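Envelope polyprotein (Puumala orthohantavirus, PDB 5FXU) forms the Gn part of the hantaviral surface glycoprotein, a target of antibodies that probably works with its partner Gc in virus entry. Local coordinates at residues E100-A103 with R104-K107; I131-C134 with I135-S139; D247-R250 with S251-L255. All blocks are in the same frame, centred on the assembly; numbering follows the deposited sequence.

Contacts 1 and 2 each span a one-turn helix, and contact 3 the start of a longer one, in a largely beta glycoprotein; each is partly buried. Contacts 1 and 2 frame the strand pair 107-116 and 120-130, one just before it and one just after, and the two touch where R106 packs on Q132. Contact 3 lies apart, about 23 Å from contact 1 and 31 Å from contact 2 between centres, and opens helix 249-260. Threonine hydroxyls mark the first two: one water bridges a pair in contact 1, while contact 2 is also tied to C9 by the disulfide of C134. Contact 3 instead has a charged aspartate cap clasped by arginine.

Contact 1: residues E100-A103 with R104-K107; sequences ETAA and RTRK
T101 and T105 meet across the one-turn helix 102-105, with T101 at its N-cap position and T105 opening an ST turn at its far end. The T101 carbonyl oxygen takes the amide of T105 in a straight bond, N to O 2.9 Å at 166°, and a weaker one from R104 N. The side chain of T101 makes no capping bond. Its OG1 is bonded to L97 O instead and accepts from a water, which also lies 2.8 Å from T105 OG1, so the two hydroxyls are joined through solvent. With chi1 at 66°, T105 tucks OG1 between its own N and carbonyl carbon, close to the backbone; there T105 OG1 accepts from K107 N at 3.3 Å, closing the ST turn.

The R104 chain bends at chi3 (82°) and brings NH1 obliquely to 3.5 Å from the T101 methyl CG2. R106, at positive phi, ends the helix. Its amide bonds weakly to A102 O, and its chain doubles back at chi2 until R106 NE makes a weak bond to A103 O at 3.2 Å, the oxygen lying near the guanidinium plane at its edge. Beyond, K107 NZ forms a salt bridge with D46, while A102 and A103 rest their methyls on L19 of strand 19-30. The carbonyls of A102 and A103 thus draw on weak donors, among them an arginine side chain, and the straight bond from T105 N to T101 O contrasts with them.

Contact 2: residues I131-C134 with I135-S139; sequences IQTC and ITTKS
Q132 and the residues I135 and T136 are joined through one carbonyl oxygen in the short helix 133-136. I135 N approaches Q132 O at 2.9 Å from well above the carbonyl plane, whereas T136 N lies in that plane, farther off at 3.3 Å, so the oxygen is shared between an i to i+3 and a longer i to i+4 bond. One step earlier, C134 N bonds to I131 O. The helical turn brings the CA atoms of T133 and T136 to 5.1 Å, and at T137 the backbone turns to extended angles.

T133, T136 and T137 come together across the turn. T136 OG1, placed by a chi1 of 62° between its own N and carbonyl carbon, lies 3.0 Å from T133 O and 2.8 Å from T137 OG1; its single proton can serve either oxygen. T133 and T137 run side by side and point the same way, and methyl CG2 of T133 packs against T137 OG1 at 3.8 Å. That methyl stands anti to its amide nitrogen, which turns the T133 hydroxyl to the other branch, where it bonds to P130 O.

The turn is a short helical connection between strand 120-130 and strand 139-144, and a disulfide from C134 to C9 ties it to strand 3-9. N44 grips its end with both halves of one side-chain amide, OD1 meeting T137 OG1 and ND2 meeting T136 O, while K155 NZ bonds to C134 O. On the flank, I135 sets its CB 3.4 Å from Q132 O and leans on I13, which Q132 also touches. T133 and T137 both pack against Y153 of strand 147-155.

Contact 3: residues D247-R250 with S251-L255; sequences DDYR and SAEVL
S251, in the first turn of helix 249-260, sets its CB 3.4 Å from D248 O and 4.1 Å from D248 CB, while its OG turns back to bond with T245 N. D248 is the N-cap. D248 OD1 accepts R250 N at 2.9 Å through the anti lone pair, and the syn lone pairs of OD1 and OD2 receive R250 NE and NH2 side-on in a two-pronged salt bridge, NH2 to OD2 at 3.0 Å. One carboxylate therefore caps the helix and is itself held by the arginine, with three bonds fixing its rotation. A252 follows with its amide bonded to D248 O at 3.1 Å, nearly straight (166°).

E253 N binds Y249 O one step on. The glutamate chain is extended beyond CG; E253 CG passes 3.3 Å from Y249 O, and OE1 of E253 lies near the ring plane, 4.2 Å from Y249 CD1, a loose approach with carboxylate and ring almost perpendicular, at 89°. CG of R250 sits over one face of that ring, toward its rim. V254 continues the helical bonding to R250 O and packs its CG2 on that oxygen at 3.2 Å. L255, whose amide bonds to S251 O, joins S251 and V254 in facing I243 of strand 237-243. V254 also meets V191 and C193 of strand 185-197, while Y249 and E253 lie against strand 340-354.

Contact 1: residues E100-A103 with R104-K107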
loop_
_atom_site.group_PDB
_atom_site.type_symbol
_atom_site.label_atom_id
_atom_site.label_comp_id
_atom_site.label_asym_id
_atom_site.label_seq_id
_atom_site.Cartn_x
_atom_site.Cartn_y
_atom_site.Cartn_z
ATOM N N GLU A 100 -10.186 -5.270 -8.290
ATOM C CA GLU A 100 -10.265 -5.527 -9.739
ATOM C C GLU A 100 -11.676 -5.465 -10.278
ATOM O O GLU A 100 -11.877 -5.037 -11.401
ATOM C CB GLU A 100 -9.640 -6.879 -10.101
ATOM C CG GLU A 100 -8.144 -6.984 -9.792
ATOM C CD GLU A 100 -7.851 -7.673 -8.463
ATOM O OE1 GLU A 100 -8.295 -7.162 -7.391
ATOM O OE2 GLU A 100 -7.171 -8.723 -8.487
ATOM N N THR A 101 -12.654 -5.852 -9.465
ATOM C CA THR A 101 -14.063 -5.871 -9.895
ATOM C C THR A 101 -14.936 -4.821 -9.221
ATOM O O THR A 101 -16.165 -4.853 -9.375
ATOM C CB THR A 101 -14.702 -7.261 -9.677
ATOM O OG1 THR A 101 -14.750 -7.564 -8.276
ATOM C CG2 THR A 101 -13.890 -8.315 -10.385
ATOM N N ALA A 102 -14.324 -3.861 -8.536
ATOM C CA ALA A 102 -15.082 -2.834 -7.814
ATOM C C ALA A 102 -15.933 -1.938 -8.728
ATOM O O ALA A 102 -16.987 -1.453 -8.311
ATOM C CB ALA A 102 -14.159 -1.990 -6.947
ATOM N N ALA A 103 -15.468 -1.685 -9.942
ATOM C CA ALA A 103 -16.227 -0.877 -10.896
ATOM C C ALA A 103 -17.532 -1.569 -11.285
ATOM O O ALA A 103 -18.526 -0.908 -11.450
ATOM C CB ALA A 103 -15.401 -0.576 -12.135
ATOM N N ARG A 104 -17.513 -2.896 -11.345
ATOM C CA ARG A 104 -18.661 -3.710 -11.697
ATOM C C ARG A 104 -19.569 -3.976 -10.500
ATOM O O ARG A 104 -20.791 -3.936 -10.625
ATOM C CB ARG A 104 -18.186 -5.038 -12.330
ATOM C CG ARG A 104 -19.211 -5.674 -13.249
ATOM C CD ARG A 104 -18.709 -6.911 -14.004
ATOM N NE ARG A 104 -18.790 -8.124 -13.176
ATOM C CZ ARG A 104 -17.765 -8.751 -12.573
ATOM N NH1 ARG A 104 -16.506 -8.327 -12.692
ATOM N NH2 ARG A 104 -18.006 -9.848 -11.843
ATOM N N THR A 105 -18.980 -4.274 -9.352
ATOM C CA THR A 105 -19.745 -4.526 -8.131
ATOM C C THR A 105 -20.255 -3.259 -7.454
ATOM O O THR A 105 -21.121 -3.333 -6.589
ATOM C CB THR A 105 -18.920 -5.276 -7.059
ATOM O OG1 THR A 105 -17.846 -4.444 -6.584
ATOM C CG2 THR A 105 -18.379 -6.601 -7.600
ATOM N N ARG A 106 -19.695 -2.111 -7.819
ATOM C CA ARG A 106 -20.035 -0.844 -7.207
ATOM C C ARG A 106 -19.688 -0.781 -5.725
ATOM O O ARG A 106 -20.344 -0.095 -4.951
ATOM C CB ARG A 106 -21.508 -0.514 -7.474
ATOM C CG ARG A 106 -21.871 -0.529 -8.957
ATOM C CD ARG A 106 -21.084 0.551 -9.711
ATOM N NE ARG A 106 -21.282 0.610 -11.158
ATOM C CZ ARG A 106 -22.450 0.743 -11.802
ATOM N NH1 ARG A 106 -23.631 0.807 -11.171
ATOM N NH2 ARG A 106 -22.434 0.782 -13.128
ATOM N N LYS A 107 -18.632 -1.488 -5.350
ATOM C CA LYS A 107 -18.153 -1.484 -3.981
ATOM C C LYS A 107 -17.060 -0.451 -3.779
ATOM O O LYS A 107 -16.258 -0.192 -4.672
ATOM C CB LYS A 107 -17.655 -2.870 -3.598
ATOM C CG LYS A 107 -18.783 -3.887 -3.548
ATOM C CD LYS A 107 -19.723 -3.580 -2.386
ATOM C CE LYS A 107 -20.590 -4.768 -2.012
ATOM N NZ LYS A 107 -21.078 -4.633 -0.612
HETATM O O HOH W 1 -14.798 -4.119 -12.794
HETATM O O HOH W 2 -15.596 -5.839 -5.811
#

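Contact 2: residues I131-C134 with I135-S139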
loop_
_atom_site.group_PDB
_atom_site.type_symbol
_atom_site.label_atom_id
_atom_site.label_comp_id
_atom_site.label_asym_id
_atom_site.label_seq_id
_atom_site.Cartn_x
_atom_site.Cartn_y
_atom_site.Cartn_z
ATOM N N ILE A 131 -16.287 5.400 -10.136
ATOM C CA ILE A 131 -16.332 6.775 -10.618
ATOM C C ILE A 131 -17.748 7.383 -10.488
ATOM O O ILE A 131 -17.855 8.588 -10.361
ATOM C CB ILE A 131 -15.734 6.878 -12.039
ATOM C CG1 ILE A 131 -14.239 6.519 -11.971
ATOM C CG2 ILE A 131 -15.858 8.292 -12.600
ATOM C CD1 ILE A 131 -13.539 6.277 -13.297
ATOM N N GLN A 132 -18.798 6.549 -10.434
ATOM C CA GLN A 132 -20.196 6.999 -10.219
ATOM C C GLN A 132 -20.388 7.771 -8.913
ATOM O O GLN A 132 -21.307 8.588 -8.806
ATOM C CB GLN A 132 -21.186 5.818 -10.216
ATOM C CG GLN A 132 -21.492 5.207 -11.582
ATOM C CD GLN A 132 -20.370 4.299 -12.143
ATOM O OE1 GLN A 132 -19.332 4.012 -11.476
ATOM N NE2 GLN A 132 -20.547 3.890 -13.392
ATOM N N THR A 133 -19.539 7.510 -7.924
ATOM C CA THR A 133 -19.558 8.247 -6.663
ATOM C C THR A 133 -19.450 9.761 -6.866
ATOM O O THR A 133 -20.072 10.522 -6.133
ATOM C CB THR A 133 -18.420 7.798 -5.727
ATOM O OG1 THR A 133 -18.366 6.383 -5.713
ATOM C CG2 THR A 133 -18.681 8.252 -4.302
ATOM N N CYS A 134 -18.676 10.170 -7.865
ATOM C CA CYS A 134 -18.579 11.558 -8.304
ATOM C C CYS A 134 -19.902 12.217 -8.757
ATOM O O CYS A 134 -20.038 13.438 -8.695
ATOM C CB CYS A 134 -17.548 11.658 -9.440
ATOM S SG CYS A 134 -15.817 11.470 -8.876
ATOM N N ILE A 135 -20.866 11.417 -9.217
ATOM C CA ILE A 135 -22.206 11.915 -9.542
ATOM C C ILE A 135 -23.026 12.047 -8.259
ATOM O O ILE A 135 -23.760 13.024 -8.098
ATOM C CB ILE A 135 -22.920 11.001 -10.575
ATOM C CG1 ILE A 135 -22.153 11.017 -11.890
ATOM C CG2 ILE A 135 -24.358 11.459 -10.822
ATOM C CD1 ILE A 135 -22.437 9.819 -12.760
ATOM N N THR A 136 -22.907 11.073 -7.357
ATOM C CA THR A 136 -23.758 11.028 -6.188
ATOM C C THR A 136 -23.328 11.911 -5.037
ATOM O O THR A 136 -24.130 12.129 -4.117
ATOM C CB THR A 136 -23.872 9.605 -5.612
ATOM O OG1 THR A 136 -22.591 9.122 -5.194
ATOM C CG2 THR A 136 -24.493 8.674 -6.628
ATOM N N THR A 137 -22.088 12.379 -5.043
ATOM C CA THR A 137 -21.448 12.863 -3.802
ATOM C C THR A 137 -20.524 14.063 -4.050
ATOM O O THR A 137 -19.640 13.986 -4.917
ATOM C CB THR A 137 -20.650 11.712 -3.133
ATOM O OG1 THR A 137 -21.485 10.548 -3.023
ATOM C CG2 THR A 137 -20.190 12.096 -1.727
ATOM N N LYS A 138 -20.756 15.151 -3.304
ATOM C CA LYS A 138 -19.871 16.323 -3.272
ATOM C C LYS A 138 -18.899 16.245 -2.069
ATOM O O LYS A 138 -17.713 16.506 -2.204
ATOM C CB LYS A 138 -20.675 17.629 -3.190
ATOM C CG LYS A 138 -19.854 18.929 -3.184
ATOM C CD LYS A 138 -19.153 19.216 -4.523
ATOM C CE LYS A 138 -18.090 20.327 -4.417
ATOM N NZ LYS A 138 -16.711 19.845 -4.020
ATOM N N SER A 139 -19.425 15.917 -0.906
ATOM C CA SER A 139 -18.602 15.703 0.264
ATOM C C SER A 139 -19.286 14.798 1.247
ATOM O O SER A 139 -20.505 14.700 1.267
ATOM C CB SER A 139 -18.226 17.035 0.935
ATOM O OG SER A 139 -19.363 17.825 1.220
#

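Contact 3: residues D247-R250 with S251-L255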
loop_
_atom_site.group_PDB
_atom_site.type_symbol
_atom_site.label_atom_id
_atom_site.label_comp_id
_atom_site.label_asym_id
_atom_site.label_seq_id
_atom_site.Cartn_x
_atom_site.Cartn_y
_atom_site.Cartn_z
ATOM N N ASP A 247 4.469 -8.088 -19.867
ATOM C CA ASP A 247 4.633 -7.287 -21.090
ATOM C C ASP A 247 4.038 -5.865 -21.014
ATOM O O ASP A 247 3.863 -5.219 -22.026
ATOM C CB ASP A 247 4.019 -8.053 -22.279
ATOM C CG ASP A 247 2.513 -8.203 -22.160
ATOM O OD1 ASP A 247 2.006 -8.246 -21.004
ATOM O OD2 ASP A 247 1.833 -8.301 -23.216
ATOM N N ASP A 248 3.687 -5.398 -19.825
ATOM C CA ASP A 248 3.164 -4.051 -19.636
ATOM C C ASP A 248 4.242 -3.101 -19.129
ATOM O O ASP A 248 4.748 -3.277 -18.017
ATOM C CB ASP A 248 1.996 -4.104 -18.641
ATOM C CG ASP A 248 1.165 -2.840 -18.607
ATOM O OD1 ASP A 248 1.694 -1.716 -18.420
ATOM O OD2 ASP A 248 -0.081 -2.976 -18.735
ATOM N N TYR A 249 4.495 -2.044 -19.888
ATOM C CA TYR A 249 5.549 -1.096 -19.579
ATOM C C TYR A 249 5.376 -0.399 -18.203
ATOM O O TYR A 249 6.348 -0.027 -17.569
ATOM C CB TYR A 249 5.739 -0.060 -20.718
ATOM C CG TYR A 249 4.766 1.086 -20.690
ATOM C CD1 TYR A 249 4.986 2.159 -19.830
ATOM C CD2 TYR A 249 3.634 1.112 -21.532
ATOM C CE1 TYR A 249 4.111 3.213 -19.774
ATOM C CE2 TYR A 249 2.734 2.171 -21.494
ATOM C CZ TYR A 249 2.980 3.217 -20.616
ATOM O OH TYR A 249 2.123 4.277 -20.534
ATOM N N ARG A 250 4.146 -0.261 -17.766
ATOM C CA ARG A 250 3.832 0.391 -16.499
ATOM C C ARG A 250 4.109 -0.513 -15.325
ATOM O O ARG A 250 4.627 -0.067 -14.327
ATOM C CB ARG A 250 2.376 0.797 -16.451
ATOM C CG ARG A 250 1.999 1.748 -17.567
ATOM C CD ARG A 250 0.520 1.962 -17.558
ATOM N NE ARG A 250 -0.149 0.721 -17.965
ATOM C CZ ARG A 250 -1.433 0.441 -17.759
ATOM N NH1 ARG A 250 -2.226 1.318 -17.117
ATOM N NH2 ARG A 250 -1.917 -0.728 -18.171
ATOM N N SER A 251 3.790 -1.799 -15.476
ATOM C CA SER A 251 4.160 -2.801 -14.499
ATOM C C SER A 251 5.663 -2.814 -14.327
ATOM O O SER A 251 6.140 -2.819 -13.190
ATOM C CB SER A 251 3.655 -4.180 -14.902
ATOM O OG SER A 251 4.232 -5.201 -14.123
ATOM N N ALA A 252 6.406 -2.826 -15.446
ATOM C CA ALA A 252 7.863 -2.824 -15.400
ATOM C C ALA A 252 8.380 -1.600 -14.658
ATOM O O ALA A 252 9.310 -1.686 -13.888
ATOM C CB ALA A 252 8.486 -2.910 -16.802
ATOM N N GLU A 253 7.789 -0.463 -14.923
ATOM C CA GLU A 253 8.169 0.754 -14.254
ATOM C C GLU A 253 7.894 0.759 -12.770
ATOM O O GLU A 253 8.725 1.258 -11.992
ATOM C CB GLU A 253 7.509 1.949 -14.928
ATOM C CG GLU A 253 8.240 2.321 -16.192
ATOM C CD GLU A 253 7.703 3.565 -16.830
ATOM O OE1 GLU A 253 6.583 4.040 -16.474
ATOM O OE2 GLU A 253 8.438 4.052 -17.715
ATOM N N VAL A 254 6.751 0.205 -12.370
ATOM C CA VAL A 254 6.394 0.175 -10.970
ATOM C C VAL A 254 7.333 -0.769 -10.228
ATOM O O VAL A 254 7.802 -0.455 -9.137
ATOM C CB VAL A 254 4.939 -0.243 -10.752
ATOM C CG1 VAL A 254 4.663 -0.495 -9.276
ATOM C CG2 VAL A 254 3.982 0.831 -11.271
ATOM N N LEU A 255 7.598 -1.930 -10.823
ATOM C CA LEU A 255 8.481 -2.883 -10.196
ATOM C C LEU A 255 9.876 -2.333 -10.014
ATOM O O LEU A 255 10.471 -2.590 -8.975
ATOM C CB LEU A 255 8.572 -4.191 -10.970
ATOM C CG LEU A 255 7.436 -5.153 -10.694
ATOM C CD1 LEU A 255 7.368 -6.138 -11.846
ATOM C CD2 LEU A 255 7.616 -5.892 -9.377
#